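Local coordinates for hypothetical protein (Legionella pneumophila subsp. pneumophila, PDB 4G2A) that is of unknown function but possibly binds a nutrient, and joins a beta-rich region to a helical YARHG domain, at residues P200-M205 against I217-F223; Y159-A165 against F223-D228; T183-C188 against L231-G236; H20-E26 against F50-L56. All coordinates share one frame; numbering follows the deposited sequence.

Contact 1: P200-M205 against I217-F223. With SO4 (sulfate ion), chain O.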
# COMPACT_ATOMS: atom_id res chain seq x y z
N PRO A 200 8.33 9.09 -0.83
CA PRO A 200 8.48 7.65 -1.06
C PRO A 200 9.91 7.16 -0.84
O PRO A 200 10.86 7.85 -1.16
CB PRO A 200 8.06 7.47 -2.52
CG PRO A 200 7.33 8.74 -2.88
CD PRO A 200 7.97 9.81 -2.07
N THR A 201 10.04 5.99 -0.24
CA THR A 201 11.34 5.37 -0.02
C THR A 201 11.31 3.96 -0.65
O THR A 201 10.23 3.38 -0.72
CB THR A 201 11.76 5.35 1.47
OG1 THR A 201 11.02 4.37 2.18
CG2 THR A 201 11.68 6.71 2.14
N PRO A 202 12.43 3.37 -1.13
CA PRO A 202 13.80 3.92 -1.18
C PRO A 202 13.93 5.00 -2.25
O PRO A 202 12.92 5.36 -2.86
CB PRO A 202 14.64 2.68 -1.53
CG PRO A 202 13.70 1.78 -2.29
CD PRO A 202 12.36 2.01 -1.71
N SER A 203 15.14 5.54 -2.47
CA SER A 203 15.35 6.53 -3.55
C SER A 203 15.20 5.86 -4.93
O SER A 203 15.34 4.64 -5.04
CB SER A 203 16.75 7.16 -3.45
OG SER A 203 17.04 7.70 -2.17
N GLY A 204 14.96 6.67 -5.96
CA GLY A 204 14.92 6.20 -7.34
C GLY A 204 13.58 5.84 -7.94
O GLY A 204 13.54 5.16 -8.96
N MSE A 205 12.49 6.30 -7.34
CA MSE A 205 11.17 6.01 -7.89
C MSE A 205 10.84 6.87 -9.12
O MSE A 205 11.14 8.07 -9.17
CB MSE A 205 10.08 6.21 -6.83
CG MSE A 205 8.73 5.68 -7.25
SE MSE A 205 7.31 6.39 -6.12
CE MSE A 205 7.19 8.17 -6.93
N ILE A 217 7.45 2.83 -10.01
CA ILE A 217 8.52 1.87 -10.30
C ILE A 217 9.89 2.30 -9.76
O ILE A 217 10.29 3.46 -9.86
CB ILE A 217 8.59 1.64 -11.86
CG1 ILE A 217 7.30 1.01 -12.38
CG2 ILE A 217 9.77 0.77 -12.29
CD1 ILE A 217 6.59 1.89 -13.30
N TRP A 218 10.60 1.32 -9.21
CA TRP A 218 11.99 1.36 -8.77
C TRP A 218 12.76 0.28 -9.53
O TRP A 218 12.21 -0.81 -9.74
CB TRP A 218 12.11 1.09 -7.26
CG TRP A 218 11.54 2.12 -6.33
CD1 TRP A 218 12.24 2.98 -5.54
CD2 TRP A 218 10.16 2.23 -5.93
NE1 TRP A 218 11.37 3.70 -4.74
CE2 TRP A 218 10.10 3.23 -4.93
CE3 TRP A 218 8.97 1.59 -6.33
CZ2 TRP A 218 8.89 3.60 -4.31
CZ3 TRP A 218 7.77 1.98 -5.73
CH2 TRP A 218 7.74 2.97 -4.74
N ASP A 219 13.98 0.58 -9.99
CA ASP A 219 14.86 -0.36 -10.69
C ASP A 219 16.29 -0.04 -10.25
O ASP A 219 16.95 0.83 -10.81
CB ASP A 219 14.67 -0.26 -12.21
CG ASP A 219 15.37 -1.35 -13.01
OD1 ASP A 219 16.22 -2.08 -12.44
OD2 ASP A 219 15.07 -1.47 -14.22
N LEU A 220 16.73 -0.73 -9.18
CA LEU A 220 18.00 -0.48 -8.49
C LEU A 220 18.98 -1.65 -8.62
O LEU A 220 18.61 -2.80 -8.46
CB LEU A 220 17.69 -0.18 -6.99
CG LEU A 220 16.38 0.62 -6.73
CD1 LEU A 220 15.74 0.25 -5.41
CD2 LEU A 220 16.59 2.12 -6.89
N ARG A 221 20.24 -1.33 -8.94
CA ARG A 221 21.33 -2.28 -9.14
C ARG A 221 22.31 -2.08 -8.01
O ARG A 221 22.45 -0.95 -7.55
CB ARG A 221 21.99 -2.10 -10.52
CG ARG A 221 20.99 -2.11 -11.70
CD ARG A 221 21.65 -2.34 -13.04
NE ARG A 221 21.95 -3.75 -13.27
CZ ARG A 221 21.47 -4.47 -14.29
NH1 ARG A 221 20.67 -3.91 -15.18
NH2 ARG A 221 21.81 -5.75 -14.42
N HIS A 222 22.92 -3.18 -7.49
CA HIS A 222 23.82 -3.20 -6.33
C HIS A 222 23.19 -2.53 -5.13
O HIS A 222 23.89 -1.90 -4.33
CB HIS A 222 25.16 -2.54 -6.66
CG HIS A 222 26.09 -3.47 -7.33
ND1 HIS A 222 26.71 -4.48 -6.63
CD2 HIS A 222 26.42 -3.56 -8.64
CE1 HIS A 222 27.43 -5.14 -7.53
NE2 HIS A 222 27.28 -4.62 -8.76
N PHE A 223 21.87 -2.71 -4.98
CA PHE A 223 21.08 -2.06 -3.95
C PHE A 223 21.46 -2.47 -2.54
O PHE A 223 21.29 -3.62 -2.15
CB PHE A 223 19.58 -2.30 -4.18
CG PHE A 223 18.63 -1.58 -3.24
CD1 PHE A 223 18.74 -0.22 -3.01
CD2 PHE A 223 17.57 -2.26 -2.63
CE1 PHE A 223 17.84 0.45 -2.18
CE2 PHE A 223 16.68 -1.60 -1.80
CZ PHE A 223 16.82 -0.25 -1.58
S SO4 O . 14.55 10.22 -4.55
O1 SO4 O . 14.46 9.49 -5.81
O2 SO4 O . 13.94 11.53 -4.70
O3 SO4 O . 13.85 9.50 -3.49
O4 SO4 O . 15.96 10.39 -4.17
O HOH W 1 14.48 3.31 -10.48

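Contact 2: Y159-A165 against F223-D228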
# COMPACT_ATOMS: atom_id res chain seq x y z
N TYR A 159 6.70 -2.57 2.14
CA TYR A 159 7.50 -3.77 1.90
C TYR A 159 8.82 -3.63 2.66
O TYR A 159 9.54 -2.66 2.43
CB TYR A 159 7.74 -3.99 0.41
CG TYR A 159 8.16 -5.40 0.06
CD1 TYR A 159 9.49 -5.79 0.14
CD2 TYR A 159 7.22 -6.35 -0.31
CE1 TYR A 159 9.88 -7.09 -0.15
CE2 TYR A 159 7.60 -7.66 -0.63
CZ TYR A 159 8.94 -8.01 -0.56
OH TYR A 159 9.34 -9.29 -0.88
N VAL A 160 9.13 -4.58 3.58
CA VAL A 160 10.36 -4.57 4.38
C VAL A 160 11.54 -5.07 3.52
O VAL A 160 11.54 -6.21 3.05
CB VAL A 160 10.23 -5.34 5.71
CG1 VAL A 160 11.57 -5.37 6.46
CG2 VAL A 160 9.12 -4.75 6.58
N LEU A 161 12.54 -4.19 3.33
CA LEU A 161 13.74 -4.40 2.53
C LEU A 161 15.02 -4.32 3.35
O LEU A 161 16.02 -4.88 2.91
CB LEU A 161 13.78 -3.35 1.40
CG LEU A 161 12.73 -3.49 0.27
CD1 LEU A 161 12.67 -2.22 -0.59
CD2 LEU A 161 13.00 -4.70 -0.60
N LYS A 162 15.01 -3.63 4.52
CA LYS A 162 16.19 -3.44 5.38
C LYS A 162 16.79 -4.77 5.89
O LYS A 162 17.98 -4.83 6.20
CB LYS A 162 15.85 -2.53 6.58
CG LYS A 162 15.68 -1.06 6.22
CD LYS A 162 15.71 -0.17 7.47
CE LYS A 162 15.00 1.16 7.29
NZ LYS A 162 14.99 1.99 8.54
N THR A 163 15.94 -5.80 6.00
CA THR A 163 16.26 -7.14 6.48
C THR A 163 17.15 -7.86 5.49
O THR A 163 17.80 -8.83 5.86
CB THR A 163 14.98 -7.92 6.77
OG1 THR A 163 14.11 -7.85 5.63
CG2 THR A 163 14.26 -7.42 8.02
N GLY A 164 17.24 -7.34 4.26
CA GLY A 164 18.15 -7.85 3.24
C GLY A 164 19.60 -7.89 3.70
O GLY A 164 20.40 -8.66 3.16
N ALA A 165 19.93 -7.10 4.76
CA ALA A 165 21.22 -7.01 5.45
C ALA A 165 21.55 -8.32 6.20
O ALA A 165 22.67 -8.48 6.66
CB ALA A 165 21.19 -5.85 6.44
N PHE A 223 21.87 -2.71 -4.98
CA PHE A 223 21.08 -2.06 -3.95
C PHE A 223 21.46 -2.47 -2.54
O PHE A 223 21.29 -3.62 -2.15
CB PHE A 223 19.58 -2.30 -4.18
CG PHE A 223 18.63 -1.58 -3.24
CD1 PHE A 223 18.74 -0.22 -3.01
CD2 PHE A 223 17.57 -2.26 -2.63
CE1 PHE A 223 17.84 0.45 -2.18
CE2 PHE A 223 16.68 -1.60 -1.80
CZ PHE A 223 16.82 -0.25 -1.58
N GLN A 224 22.00 -1.50 -1.78
CA GLN A 224 22.32 -1.61 -0.36
C GLN A 224 21.02 -1.21 0.35
O GLN A 224 20.66 -0.04 0.32
CB GLN A 224 23.51 -0.71 0.03
CG GLN A 224 24.88 -1.27 -0.36
CD GLN A 224 26.04 -0.37 0.02
OE1 GLN A 224 27.00 -0.80 0.68
NE2 GLN A 224 26.01 0.88 -0.42
N PRO A 225 20.21 -2.17 0.87
CA PRO A 225 18.91 -1.78 1.44
C PRO A 225 19.04 -1.05 2.78
O PRO A 225 19.20 -1.67 3.84
CB PRO A 225 18.17 -3.11 1.55
CG PRO A 225 19.26 -4.12 1.75
CD PRO A 225 20.44 -3.63 0.98
N GLN A 226 19.01 0.29 2.69
CA GLN A 226 19.11 1.24 3.80
C GLN A 226 17.72 1.75 4.20
O GLN A 226 17.56 2.32 5.28
CB GLN A 226 20.03 2.42 3.42
CG GLN A 226 20.75 3.08 4.61
CD GLN A 226 21.77 2.17 5.26
OE1 GLN A 226 22.89 1.99 4.77
NE2 GLN A 226 21.40 1.57 6.38
N ALA A 227 16.71 1.52 3.34
CA ALA A 227 15.32 1.92 3.60
C ALA A 227 14.33 0.90 3.06
O ALA A 227 14.62 0.19 2.09
CB ALA A 227 15.02 3.29 2.99
N ASP A 228 13.17 0.82 3.68
CA ASP A 228 12.10 -0.06 3.23
C ASP A 228 11.29 0.58 2.12
O ASP A 228 11.46 1.78 1.80
CB ASP A 228 11.17 -0.39 4.41
CG ASP A 228 11.79 -1.23 5.50
OD1 ASP A 228 12.59 -2.15 5.18
OD2 ASP A 228 11.44 -1.03 6.68
O HOH W 2 12.83 -0.18 9.53

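Contact 3: T183-C188 against L231-G236. With SO4 (sulfate ion), chain H; SO4 (sulfate ion), chain G.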
# COMPACT_ATOMS: atom_id res chain seq x y z
N THR A 183 -6.23 2.06 -9.75
CA THR A 183 -7.23 3.12 -9.55
C THR A 183 -6.47 4.45 -9.66
O THR A 183 -5.28 4.43 -9.36
CB THR A 183 -7.97 2.96 -8.19
OG1 THR A 183 -9.11 3.83 -8.15
CG2 THR A 183 -7.09 3.24 -6.98
N PRO A 184 -7.07 5.60 -10.07
CA PRO A 184 -6.26 6.85 -10.12
C PRO A 184 -5.74 7.26 -8.74
O PRO A 184 -6.46 7.13 -7.74
CB PRO A 184 -7.23 7.88 -10.73
CG PRO A 184 -8.28 7.07 -11.41
CD PRO A 184 -8.45 5.85 -10.54
N THR A 185 -4.45 7.63 -8.66
CA THR A 185 -3.80 8.01 -7.41
C THR A 185 -2.87 9.20 -7.59
O THR A 185 -2.51 9.58 -8.71
CB THR A 185 -2.95 6.84 -6.78
OG1 THR A 185 -1.88 6.51 -7.67
CG2 THR A 185 -3.75 5.60 -6.45
N ARG A 186 -2.47 9.76 -6.46
CA ARG A 186 -1.46 10.79 -6.27
C ARG A 186 -0.66 10.43 -5.02
O ARG A 186 -1.20 9.78 -4.11
CB ARG A 186 -2.08 12.19 -6.09
CG ARG A 186 -2.46 12.91 -7.39
CD ARG A 186 -1.29 13.01 -8.35
NE ARG A 186 -1.65 13.62 -9.63
CZ ARG A 186 -2.15 12.97 -10.67
NH1 ARG A 186 -2.43 11.67 -10.58
NH2 ARG A 186 -2.43 13.61 -11.79
N LEU A 187 0.61 10.85 -4.95
CA LEU A 187 1.40 10.67 -3.73
C LEU A 187 0.87 11.64 -2.70
O LEU A 187 0.48 12.75 -3.09
CB LEU A 187 2.90 10.95 -3.97
CG LEU A 187 3.63 10.14 -5.00
CD1 LEU A 187 5.03 10.69 -5.21
CD2 LEU A 187 3.67 8.70 -4.61
N CYS A 188 0.90 11.29 -1.41
CA CYS A 188 0.48 12.23 -0.38
C CYS A 188 1.50 13.37 -0.28
O CYS A 188 1.13 14.46 0.13
CB CYS A 188 0.28 11.53 0.96
SG CYS A 188 -0.83 10.10 0.89
N LEU A 231 5.35 3.76 0.64
CA LEU A 231 4.63 4.54 -0.35
C LEU A 231 3.25 4.90 0.18
O LEU A 231 2.41 4.04 0.46
CB LEU A 231 4.56 3.79 -1.69
CG LEU A 231 3.98 4.51 -2.90
CD1 LEU A 231 4.83 5.71 -3.30
CD2 LEU A 231 3.85 3.56 -4.07
N CYS A 232 3.06 6.19 0.36
CA CYS A 232 1.85 6.82 0.84
C CYS A 232 1.06 7.41 -0.36
O CYS A 232 1.60 8.25 -1.10
CB CYS A 232 2.20 7.88 1.87
SG CYS A 232 0.77 8.54 2.74
N LEU A 233 -0.18 6.94 -0.56
CA LEU A 233 -1.02 7.34 -1.70
C LEU A 233 -2.36 7.90 -1.34
O LEU A 233 -2.95 7.51 -0.32
CB LEU A 233 -1.28 6.13 -2.62
CG LEU A 233 -0.10 5.43 -3.29
CD1 LEU A 233 -0.57 4.18 -4.02
CD2 LEU A 233 0.62 6.36 -4.23
N PHE A 234 -2.89 8.75 -2.22
CA PHE A 234 -4.25 9.25 -2.12
C PHE A 234 -5.05 8.57 -3.20
O PHE A 234 -4.62 8.54 -4.35
CB PHE A 234 -4.35 10.80 -2.25
CG PHE A 234 -4.32 11.58 -0.97
CD1 PHE A 234 -5.30 11.40 0.00
CD2 PHE A 234 -3.35 12.55 -0.75
CE1 PHE A 234 -5.27 12.11 1.20
CE2 PHE A 234 -3.31 13.27 0.44
CZ PHE A 234 -4.27 13.05 1.41
N THR A 235 -6.20 8.02 -2.85
CA THR A 235 -7.15 7.45 -3.79
C THR A 235 -8.22 8.52 -3.98
O THR A 235 -8.25 9.48 -3.21
CB THR A 235 -7.70 6.12 -3.27
OG1 THR A 235 -8.24 6.36 -1.98
CG2 THR A 235 -6.66 5.02 -3.22
N GLY A 236 -9.07 8.37 -4.99
CA GLY A 236 -10.10 9.34 -5.33
C GLY A 236 -11.04 9.76 -4.21
O GLY A 236 -11.02 10.92 -3.78
S SO4 H . -3.20 11.09 -14.11
O1 SO4 H . -4.13 10.52 -13.13
O2 SO4 H . -3.41 12.54 -14.18
O3 SO4 H . -1.82 10.81 -13.71
O4 SO4 H . -3.43 10.50 -15.43
S SO4 G . -2.31 17.13 -10.74
O1 SO4 G . -3.49 16.70 -11.51
O2 SO4 G . -2.12 18.57 -10.91
O3 SO4 G . -2.51 16.84 -9.32
O4 SO4 G . -1.13 16.43 -11.23
O HOH W 3 -8.84 6.42 -6.99

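Contact 4: H20-E26 against F50-L56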
# COMPACT_ATOMS: atom_id res chain seq x y z
N HIS A 20 26.16 -18.27 4.02
CA HIS A 20 26.96 -17.70 2.96
C HIS A 20 26.13 -17.79 1.66
O HIS A 20 26.54 -18.41 0.68
CB HIS A 20 28.32 -18.40 2.88
CG HIS A 20 29.20 -18.06 4.05
ND1 HIS A 20 30.29 -17.23 3.90
CD2 HIS A 20 29.08 -18.40 5.35
CE1 HIS A 20 30.82 -17.11 5.11
NE2 HIS A 20 30.11 -17.78 6.02
N ILE A 21 24.92 -17.20 1.72
CA ILE A 21 23.94 -17.12 0.64
C ILE A 21 23.69 -15.64 0.36
O ILE A 21 23.30 -14.91 1.27
CB ILE A 21 22.60 -17.87 0.99
CG1 ILE A 21 22.80 -19.35 1.47
CG2 ILE A 21 21.55 -17.72 -0.14
CD1 ILE A 21 23.19 -20.36 0.43
N LYS A 22 23.89 -15.20 -0.90
CA LYS A 22 23.66 -13.80 -1.26
C LYS A 22 22.40 -13.67 -2.11
O LYS A 22 22.08 -14.56 -2.89
CB LYS A 22 24.89 -13.14 -1.93
CG LYS A 22 25.35 -13.71 -3.26
CD LYS A 22 26.61 -12.98 -3.76
CE LYS A 22 27.02 -13.42 -5.15
NZ LYS A 22 28.31 -12.82 -5.58
N MSE A 23 21.66 -12.59 -1.88
CA MSE A 23 20.44 -12.26 -2.62
C MSE A 23 20.89 -11.45 -3.81
O MSE A 23 21.48 -10.40 -3.62
CB MSE A 23 19.47 -11.52 -1.71
CG MSE A 23 18.05 -11.64 -2.17
SE MSE A 23 16.94 -10.42 -1.15
CE MSE A 23 16.27 -11.60 0.16
N VAL A 24 20.76 -11.98 -5.03
CA VAL A 24 21.33 -11.30 -6.18
C VAL A 24 20.31 -10.50 -6.99
O VAL A 24 20.70 -9.56 -7.69
CB VAL A 24 22.16 -12.26 -7.08
CG1 VAL A 24 23.45 -12.67 -6.39
CG2 VAL A 24 21.36 -13.48 -7.49
N SER A 25 19.01 -10.82 -6.89
CA SER A 25 17.96 -10.08 -7.59
C SER A 25 16.59 -10.35 -6.99
O SER A 25 16.37 -11.39 -6.39
CB SER A 25 17.95 -10.41 -9.09
OG SER A 25 17.23 -11.60 -9.36
N GLU A 26 15.69 -9.38 -7.15
CA GLU A 26 14.29 -9.45 -6.71
C GLU A 26 13.41 -8.80 -7.77
O GLU A 26 13.85 -7.89 -8.47
CB GLU A 26 14.04 -8.78 -5.34
CG GLU A 26 15.02 -9.10 -4.21
CD GLU A 26 16.37 -8.42 -4.36
OE1 GLU A 26 16.40 -7.21 -4.67
OE2 GLU A 26 17.40 -9.12 -4.26
N PHE A 50 12.75 -13.96 -6.15
CA PHE A 50 14.05 -13.75 -5.52
C PHE A 50 15.04 -14.73 -6.07
O PHE A 50 14.71 -15.91 -6.26
CB PHE A 50 13.98 -13.90 -3.98
CG PHE A 50 12.79 -13.27 -3.31
CD1 PHE A 50 12.81 -11.93 -2.93
CD2 PHE A 50 11.63 -14.00 -3.08
CE1 PHE A 50 11.68 -11.33 -2.35
CE2 PHE A 50 10.51 -13.40 -2.49
CZ PHE A 50 10.55 -12.07 -2.12
N THR A 51 16.26 -14.27 -6.28
CA THR A 51 17.34 -15.11 -6.78
C THR A 51 18.40 -15.10 -5.71
O THR A 51 18.83 -14.03 -5.28
CB THR A 51 17.82 -14.61 -8.16
OG1 THR A 51 16.71 -14.42 -9.04
CG2 THR A 51 18.79 -15.53 -8.82
N PHE A 52 18.77 -16.27 -5.23
CA PHE A 52 19.79 -16.45 -4.19
C PHE A 52 20.94 -17.23 -4.74
O PHE A 52 20.72 -18.17 -5.50
CB PHE A 52 19.21 -17.20 -2.98
CG PHE A 52 18.15 -16.46 -2.22
CD1 PHE A 52 18.50 -15.59 -1.19
CD2 PHE A 52 16.80 -16.65 -2.49
CE1 PHE A 52 17.52 -14.91 -0.47
CE2 PHE A 52 15.82 -15.98 -1.77
CZ PHE A 52 16.18 -15.12 -0.76
N LYS A 53 22.17 -16.89 -4.33
CA LYS A 53 23.33 -17.65 -4.77
C LYS A 53 24.16 -18.20 -3.58
O LYS A 53 24.53 -17.45 -2.67
CB LYS A 53 24.24 -16.85 -5.72
CG LYS A 53 25.25 -17.76 -6.43
CD LYS A 53 26.27 -17.04 -7.29
CE LYS A 53 27.47 -17.91 -7.65
NZ LYS A 53 28.52 -17.88 -6.58
N ASN A 54 24.46 -19.51 -3.62
CA ASN A 54 25.34 -20.16 -2.68
C ASN A 54 26.78 -19.77 -3.08
O ASN A 54 27.21 -20.09 -4.18
CB ASN A 54 25.14 -21.68 -2.70
CG ASN A 54 26.07 -22.43 -1.76
OD1 ASN A 54 26.66 -21.85 -0.86
ND2 ASN A 54 26.17 -23.73 -1.92
N THR A 55 27.49 -19.03 -2.21
CA THR A 55 28.84 -18.57 -2.56
C THR A 55 29.91 -19.59 -2.15
O THR A 55 31.09 -19.38 -2.47
CB THR A 55 29.12 -17.20 -1.97
OG1 THR A 55 29.18 -17.30 -0.55
CG2 THR A 55 28.10 -16.16 -2.40
N LEU A 56 29.51 -20.69 -1.48
CA LEU A 56 30.40 -21.77 -1.04
C LEU A 56 30.45 -22.90 -2.05
O LEU A 56 29.42 -23.27 -2.60
CB LEU A 56 29.94 -22.35 0.31
CG LEU A 56 29.85 -21.40 1.49
CD1 LEU A 56 29.36 -22.15 2.73
CD2 LEU A 56 31.21 -20.75 1.80
O HOH W 4 29.77 -15.48 -5.64

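Contact 1: P200-M205 against I217-F223
Met205 and Trp218 bring their backbones together, CA to CA 4.8 Å, as the irregular run 200-205, with a cis peptide before Pro202, folds against strand 217-220; Met205 CA sits 3.3 Å from Ile217 O. The loop packs over one face and along one edge of the Trp218 indole. Met205 lies over the face: its CG stands 3.6 Å from the centroid of the six-membered ring and almost on the ring normal, a CH-pi contact. With chi1 and chi2 both extended (-169°, -164°), SE passes obliquely by CZ2 and CH2, making a Met-aromatic contact with selenium, since the residue is selenomethionine. At the indole edge, NE1 donates to Pro202 O (2.9 Å). That oxygen lies in the ring plane, whereas the donor stands well above the carbonyl plane. Just beyond Met205 the chain enters the beta hairpin of strands 206-208 and 215-220, and Ser206 pairs with Ile217 through the backbone, so the loop that packs on the indole leads straight into the hairpin. Pro202 packs farther along, its CB 3.7 Å from Phe223 CZ and its CG 4.0 Å from Leu220 CD1; Leu220 CD1 itself sits over the centre of the Phe223 ring. Gly204 has a positive phi (95°), and Leu220 CD2 crowds the place a CB would take. Gly204 N donates to a sulfate ion, probably from the crystallisation liquor, and Gly204 O accepts from a water that in turn accepts from Asp219 N.

Contact 2: Y159-A165 against F223-D228
Asp228 buries more surface here than any other residue, and it does so by reaching back to the turn that ends strand 155-160. One carboxylate oxygen does the work: OD1 accepts from Leu161 N (2.8 Å) and from Lys162 N (2.9 Å). The two donors come in differently. Lys162 N approaches nearly along the C-O axis, while Leu161 N arrives on the anti side, 34° out of the carboxylate plane. With CG set beside the backbone N (chi1 -68°), the carboxylate swings over the start of the 3-10 segment 162-165. Lys162 answers from the other segment. Its aliphatic chain runs extended across the 223-228 loop at about a right angle to the Asp228 side chain; CG lies 3.4 Å from Asp228 OD1, and CE packs 3.5 Å from Gln226 O. Pro225 completes the trio, its ring set against the turn with CB only 3.1 Å from Leu161 O, the same oxygen that takes the Gly164 N bond at the start of the 3-10 turn. Nearby, Leu161 CD1 meets the edge of the Phe223 ring. The contact thus joins the end of strand 155-160 to the loop between strands 215-220 and 229-235. Lys162 NZ stays 5.0 Å from Asp228 OD2, so their link is no direct salt bridge but runs through a water held weakly by the ammonium; two N-H donors on one oxygen should favour an ionised carboxylate.

Contact 3: T183-C188 against L231-G236
The Phe234 ring carries Cys188 SG over one face, 4.2 Å from its centroid and offset toward the rim, a sulfur-aromatic contact; Leu187 O stands more distantly at its edge, and Tyr154 meets the ring steeply from outside the two segments. The other flat group, the Arg186 guanidinium, has two sulfate ions at its edges, both probably from the crystallisation liquor. Arg186 and Phe234 belong to a strongly twisted antiparallel pair, strand 185-187 beside strand 231-235, whose segment axes make 138°. They form its hydrogen-bonded pair, with Phe234 N to Arg186 O short and straight (2.7 Å) and the return bond longer, and their side chains leave on the same face. The arginine bends at chi2 (-54°) so that its head turns away from the ring. NH2 donates to one sulfate at 2.8 Å, NE and NH2 share O4 of the other, and NH1 turns back in the guanidinium plane to Thr185 O. Leucines pack beside the pairing: Leu187 CD2 lies 3.5 Å from Leu231 CD1 and also touches Leu233 CD2. Cys188 N donates to Cys232 O from above the carbonyl plane. These two cysteines are a known disulfide pair, yet SG to SG is 2.9 Å here, too long for a closed bond, so their redox state in this model is doubtful. Where strand 231-235 passes into helix 236-250, a water accepts from Gly236 N, donates to Pro184 O at 2.6 Å, and meets Thr183 OG1.

Contact 4: H20-E26 against F50-L56
Met23 and Phe52 face each other in a non-hydrogen-bonded pair of the antiparallel hairpin 21-33/43-54, and their side chains run side by side in the tight part of the contact. Met23, a selenomethionine, has CG anti to the backbone N (chi1 -157°) and brings CE to 3.6 Å from Phe52 CE1, while Ile21 CG2 comes in at about a right angle, 3.7 Å from Phe52 CB. Trp167 meets the Phe52 ring from outside, and farther along Glu26 CG touches the edge of the Phe50 ring; the carboxylate of this buried glutamate is held by Thr175. Between Met23 and Ser25 the register slips by one, a beta bulge. Val24 is the extra residue: its N still bonds to Thr51 O (2.8 Å), and its CG2 meets Thr51 CG2 at 3.5 Å. The opposite face, shared by the side chains of Ser25, Thr51, Lys22 and Lys53, is looser. Ser25 OG lies 2.9 Å from Thr51 OG1. Lys22 and Lys53 form a hydrogen-bonded pair, yet their side chains touch only low down, where Lys22 CG lies 4.1 Å from Lys53 CB; Thr55 CG2 leans on the Lys22 chain. At the open end His20 CB packs on Leu56 CG, and Asn54 OD1 accepts from Leu56 N in an Asx turn that leads the chain out of the strand, while Asn54 ND2 donates to Lys58 O. Lys22 NZ and Lys53 NZ remain 5.2 Å apart, and one water accepts from both; that shared oxygen probably softens the repulsion between like charges on the more exposed face.

Contact 3 is the buried one of the four, contact 1 lies at the surface, and contacts 2 and 4 are partly buried. Contacts 1 and 2 share Phe223, and Thr201 OG1 of the first probably bonds to Asp228 O of the second. Contact 1 also leans on contact 3, where Met205 and Pro200 pack against Leu187 and Leu231. Contacts 3 and 4 are antiparallel strand pairings, the second interrupted by a bulge, far apart with centres about 34 Å from each other, whereas 1 and 2 rely on loops centred on an indole in one and a carboxylate in the other. Tyr159 OH against Phe50 CZ ties contact 2 to contact 4.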